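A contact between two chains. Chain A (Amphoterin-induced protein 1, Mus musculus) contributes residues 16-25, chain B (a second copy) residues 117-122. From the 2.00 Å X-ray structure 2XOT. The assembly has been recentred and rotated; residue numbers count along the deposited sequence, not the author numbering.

Chain A (16-25) CLCASNILSC
Chain B 117-122: LLLYNN

A two-stranded hairpin in chain A packs against B:Tyr120, which follows the end of a strand at B:Leu118. Strands 17-19 and 22-24 (phi -100 to -116°, psi 91 to 128°) are antiparallel, joined by a type II' turn from A:Ala19 to A:Ile22 (A:Ser20 40/-111°, A:Asn21 -85/7°). Backbone hydrogen bonds run A:Leu17 N to A:Ser24 O (2.7 Å), A:Ser24 N to A:Leu17 O (2.8 Å), and A:Ala19 N to A:Ile22 O and A:Ile22 N to A:Ala19 O (both 2.7 Å); the A:Cys16 SG–A:Cys25 SG disulfide (2.0 Å) ties the open end. Alternation points A:Leu17, A:Ala19, A:Ile22 and A:Ser24 toward chain B, A:Cys18 and A:Leu23 away.

B:Tyr120 (-74/156°, chi1 p, chi2 90°) buries 92 of the 280 Å² and meets all four. A:Ala19 CB lies 3.8 Å from its ring centroid, 14° off the normal, a CH-pi contact with the small methyl over one face; A:Ala19 CA and B:Tyr120 CA are 6.9 Å apart, A:Leu17 CA and B:Asn121 CA 8.4 Å. Branched aliphatic chains supply carbon for packing: A:Leu17 (46 Å²; t, m) brings CD1 to 3.7 Å from B:Tyr120 CD1 and 4.3 Å from B:Asn121 CB (57/57°, chi1 t); A:Ile22 (47 Å²; m, t) sets CG2 4.1 Å from B:Tyr120 CZ and CD1 4.1 Å from B:Leu118 CG (m, p). Small A:Ser24 (t) puts CB at the ring edge, 3.4 Å from B:Tyr120 OH. No hydrogen bond crosses; the contact is chiefly apolar packing.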

ATOM      1  N   CYS A  16       4.980 -18.050 -16.228  1.00 26.87           N
ATOM      2  CA  CYS A  16       4.947 -17.380 -14.925  1.00 26.50           C
ATOM      3  C   CYS A  16       5.654 -18.204 -13.846  1.00 27.05           C
ATOM      4  O   CYS A  16       5.724 -19.445 -13.901  1.00 25.95           O
ATOM      5  CB  CYS A  16       3.513 -17.118 -14.496  1.00 25.40           C
ATOM      6  SG  CYS A  16       2.656 -15.963 -15.539  1.00 25.21           S
ATOM      7  N   LEU A  17       6.200 -17.473 -12.885  1.00 27.42           N
ATOM      8  CA  LEU A  17       6.664 -18.013 -11.640  1.00 27.38           C
ATOM      9  C   LEU A  17       5.558 -17.667 -10.649  1.00 26.44           C
ATOM     10  O   LEU A  17       5.187 -16.510 -10.501  1.00 25.68           O
ATOM     11  CB  LEU A  17       8.011 -17.357 -11.281  1.00 28.33           C
ATOM     12  CG  LEU A  17       9.019 -18.044 -10.332  1.00 30.11           C
ATOM     13  CD1 LEU A  17       8.443 -18.151  -8.914  1.00 32.51           C
ATOM     14  CD2 LEU A  17       9.477 -19.399 -10.867  1.00 31.98           C
ATOM     15  N   CYS A  18       4.978 -18.674 -10.019  1.00 25.78           N
ATOM     16  CA  CYS A  18       3.864 -18.440  -9.104  1.00 25.94           C
ATOM     17  C   CYS A  18       4.295 -18.577  -7.654  1.00 25.14           C
ATOM     18  O   CYS A  18       4.692 -19.660  -7.217  1.00 25.41           O
ATOM     19  CB  CYS A  18       2.711 -19.400  -9.448  1.00 26.47           C
ATOM     20  SG  CYS A  18       2.002 -19.045 -11.075  1.00 25.72           S
ATOM     21  N   ALA A  19       4.261 -17.454  -6.930  1.00 23.81           N
ATOM     22  CA  ALA A  19       4.509 -17.426  -5.503  1.00 22.86           C
ATOM     23  C   ALA A  19       3.192 -17.110  -4.797  1.00 22.01           C
ATOM     24  O   ALA A  19       2.895 -15.958  -4.549  1.00 21.93           O
ATOM     25  CB  ALA A  19       5.532 -16.370  -5.175  1.00 22.28           C
ATOM     26  N   SER A  20       2.442 -18.147  -4.438  1.00 21.61           N
ATOM     27  CA  SER A  20       1.079 -18.038  -3.926  1.00 21.91           C
ATOM     28  C   SER A  20       0.290 -16.966  -4.682  1.00 21.69           C
ATOM     29  O   SER A  20      -0.007 -17.140  -5.863  1.00 21.81           O
ATOM     30  CB  SER A  20       1.051 -17.865  -2.398  1.00 21.19           C
ATOM     31  OG  SER A  20       1.640 -16.656  -1.983  1.00 22.41           O
ATOM     32  N   ASN A  21      -0.039 -15.850  -4.044  1.00 21.97           N
ATOM     33  CA  ASN A  21      -0.805 -14.808  -4.747  1.00 21.18           C
ATOM     34  C   ASN A  21       0.040 -13.802  -5.589  1.00 21.37           C
ATOM     35  O   ASN A  21      -0.507 -12.829  -6.115  1.00 21.37           O
ATOM     36  CB  ASN A  21      -1.762 -14.105  -3.783  1.00 21.27           C
ATOM     37  CG  ASN A  21      -1.065 -13.314  -2.711  1.00 20.93           C
ATOM     38  OD1 ASN A  21       0.165 -13.278  -2.632  1.00 19.09           O
ATOM     39  ND2 ASN A  21      -1.856 -12.666  -1.869  1.00 18.87           N
ATOM     40  N   ILE A  22       1.348 -14.048  -5.731  1.00 21.71           N
ATOM     41  CA  ILE A  22       2.210 -13.283  -6.650  1.00 21.38           C
ATOM     42  C   ILE A  22       2.534 -14.096  -7.933  1.00 21.59           C
ATOM     43  O   ILE A  22       2.962 -15.239  -7.844  1.00 22.03           O
ATOM     44  CB  ILE A  22       3.518 -12.878  -5.957  1.00 21.89           C
ATOM     45  CG1 ILE A  22       3.203 -11.902  -4.829  1.00 22.60           C
ATOM     46  CG2 ILE A  22       4.493 -12.224  -6.962  1.00 20.43           C
ATOM     47  CD1 ILE A  22       4.394 -11.462  -4.053  1.00 19.96           C
ATOM     48  N   LEU A  23       2.301 -13.502  -9.109  1.00 21.53           N
ATOM     49  CA  LEU A  23       2.672 -14.118 -10.397  1.00 21.44           C
ATOM     50  C   LEU A  23       3.726 -13.248 -11.053  1.00 21.59           C
ATOM     51  O   LEU A  23       3.464 -12.088 -11.414  1.00 21.97           O
ATOM     52  CB  LEU A  23       1.487 -14.251 -11.345  1.00 21.04           C
ATOM     53  CG  LEU A  23       0.669 -15.539 -11.329  1.00 20.77           C
ATOM     54  CD1 LEU A  23       0.182 -15.900  -9.910  1.00 19.88           C
ATOM     55  CD2 LEU A  23      -0.513 -15.368 -12.335  1.00 21.23           C
ATOM     56  N   SER A  24       4.907 -13.819 -11.197  1.00 21.18           N
ATOM     57  CA  SER A  24       6.040 -13.130 -11.734  1.00 21.35           C
ATOM     58  C   SER A  24       6.167 -13.692 -13.129  1.00 21.21           C
ATOM     59  O   SER A  24       6.612 -14.809 -13.295  1.00 18.17           O
ATOM     60  CB  SER A  24       7.276 -13.455 -10.898  1.00 22.16           C
ATOM     61  OG  SER A  24       8.354 -12.600 -11.223  1.00 23.97           O
ATOM     62  N   CYS A  25       5.697 -12.919 -14.110  1.00 22.24           N
ATOM     63  CA  CYS A  25       5.688 -13.318 -15.513  1.00 22.22           C
ATOM     64  C   CYS A  25       6.442 -12.307 -16.346  1.00 22.69           C
ATOM     65  O   CYS A  25       6.023 -11.984 -17.444  1.00 22.69           O
ATOM     66  CB  CYS A  25       4.250 -13.412 -16.017  1.00 22.23           C
ATOM     67  SG  CYS A  25       3.091 -14.126 -14.847  1.00 22.00           S
TER
ATOM     68  N   LEU B 117       8.301  -8.714   2.509  1.00 19.53           N
ATOM     69  CA  LEU B 117       9.631  -9.204   2.125  1.00 20.06           C
ATOM     70  C   LEU B 117       9.496 -10.375   1.169  1.00 20.37           C
ATOM     71  O   LEU B 117       8.925 -11.415   1.517  1.00 21.29           O
ATOM     72  CB  LEU B 117      10.401  -9.644   3.364  1.00 19.91           C
ATOM     73  CG  LEU B 117      11.799 -10.229   3.179  1.00 19.90           C
ATOM     74  CD1 LEU B 117      12.642  -9.327   2.248  1.00 20.04           C
ATOM     75  CD2 LEU B 117      12.461 -10.408   4.521  1.00 19.44           C
ATOM     76  N   LEU B 118      10.014 -10.200  -0.041  1.00 20.78           N
ATOM     77  CA  LEU B 118       9.947 -11.213  -1.095  1.00 20.31           C
ATOM     78  C   LEU B 118      11.299 -11.877  -1.238  1.00 20.01           C
ATOM     79  O   LEU B 118      12.292 -11.199  -1.492  1.00 20.55           O
ATOM     80  CB  LEU B 118       9.568 -10.544  -2.415  1.00 21.28           C
ATOM     81  CG  LEU B 118       8.116 -10.220  -2.744  1.00 22.35           C
ATOM     82  CD1 LEU B 118       7.373  -9.587  -1.623  1.00 23.46           C
ATOM     83  CD2 LEU B 118       8.025  -9.359  -4.025  1.00 21.44           C
ATOM     84  N   LEU B 119      11.350 -13.192  -1.037  1.00 18.82           N
ATOM     85  CA  LEU B 119      12.597 -13.966  -1.100  1.00 19.81           C
ATOM     86  C   LEU B 119      12.378 -15.239  -1.896  1.00 19.35           C
ATOM     87  O   LEU B 119      13.135 -16.199  -1.784  1.00 19.00           O
ATOM     88  CB  LEU B 119      13.094 -14.322   0.321  1.00 18.94           C
ATOM     89  CG  LEU B 119      13.711 -13.189   1.149  1.00 19.72           C
ATOM     90  CD1 LEU B 119      13.729 -13.545   2.614  1.00 18.83           C
ATOM     91  CD2 LEU B 119      15.123 -12.867   0.675  1.00 20.66           C
ATOM     92  N   TYR B 120      11.308 -15.263  -2.673  1.00 20.09           N
ATOM     93  CA  TYR B 120      10.967 -16.482  -3.412  1.00 20.40           C
ATOM     94  C   TYR B 120      11.932 -16.672  -4.590  1.00 20.55           C
ATOM     95  O   TYR B 120      12.555 -15.727  -5.065  1.00 20.93           O
ATOM     96  CB  TYR B 120       9.490 -16.474  -3.866  1.00 19.83           C
ATOM     97  CG  TYR B 120       9.114 -15.414  -4.874  1.00 19.58           C
ATOM     98  CD1 TYR B 120       9.203 -15.664  -6.245  1.00 18.29           C
ATOM     99  CD2 TYR B 120       8.622 -14.170  -4.464  1.00 17.42           C
ATOM    100  CE1 TYR B 120       8.850 -14.708  -7.162  1.00 17.26           C
ATOM    101  CE2 TYR B 120       8.267 -13.210  -5.371  1.00 17.32           C
ATOM    102  CZ  TYR B 120       8.382 -13.482  -6.738  1.00 17.37           C
ATOM    103  OH  TYR B 120       8.053 -12.537  -7.673  1.00 17.93           O
ATOM    104  N   ASN B 121      12.062 -17.903  -5.026  1.00 21.59           N
ATOM    105  CA  ASN B 121      12.943 -18.258  -6.119  1.00 22.15           C
ATOM    106  C   ASN B 121      14.390 -17.844  -5.877  1.00 23.38           C
ATOM    107  O   ASN B 121      14.979 -17.101  -6.669  1.00 24.35           O
ATOM    108  CB  ASN B 121      12.433 -17.706  -7.446  1.00 21.74           C
ATOM    109  CG  ASN B 121      13.151 -18.334  -8.636  1.00 22.06           C
ATOM    110  OD1 ASN B 121      13.244 -17.741  -9.710  1.00 26.72           O
ATOM    111  ND2 ASN B 121      13.680 -19.526  -8.437  1.00 21.24           N
ATOM    112  N   ASN B 122      14.940 -18.338  -4.768  1.00 24.85           N
ATOM    113  CA  ASN B 122      16.358 -18.197  -4.419  1.00 25.66           C
ATOM    114  C   ASN B 122      16.978 -19.591  -4.144  1.00 26.34           C
ATOM    115  O   ASN B 122      16.439 -20.595  -4.578  1.00 27.33           O
ATOM    116  CB  ASN B 122      16.487 -17.269  -3.219  1.00 25.31           C
ATOM    117  CG  ASN B 122      16.605 -15.824  -3.619  1.00 26.41           C
ATOM    118  OD1 ASN B 122      17.663 -15.400  -4.087  1.00 27.67           O
ATOM    119  ND2 ASN B 122      15.526 -15.039  -3.425  1.00 23.60           N
TER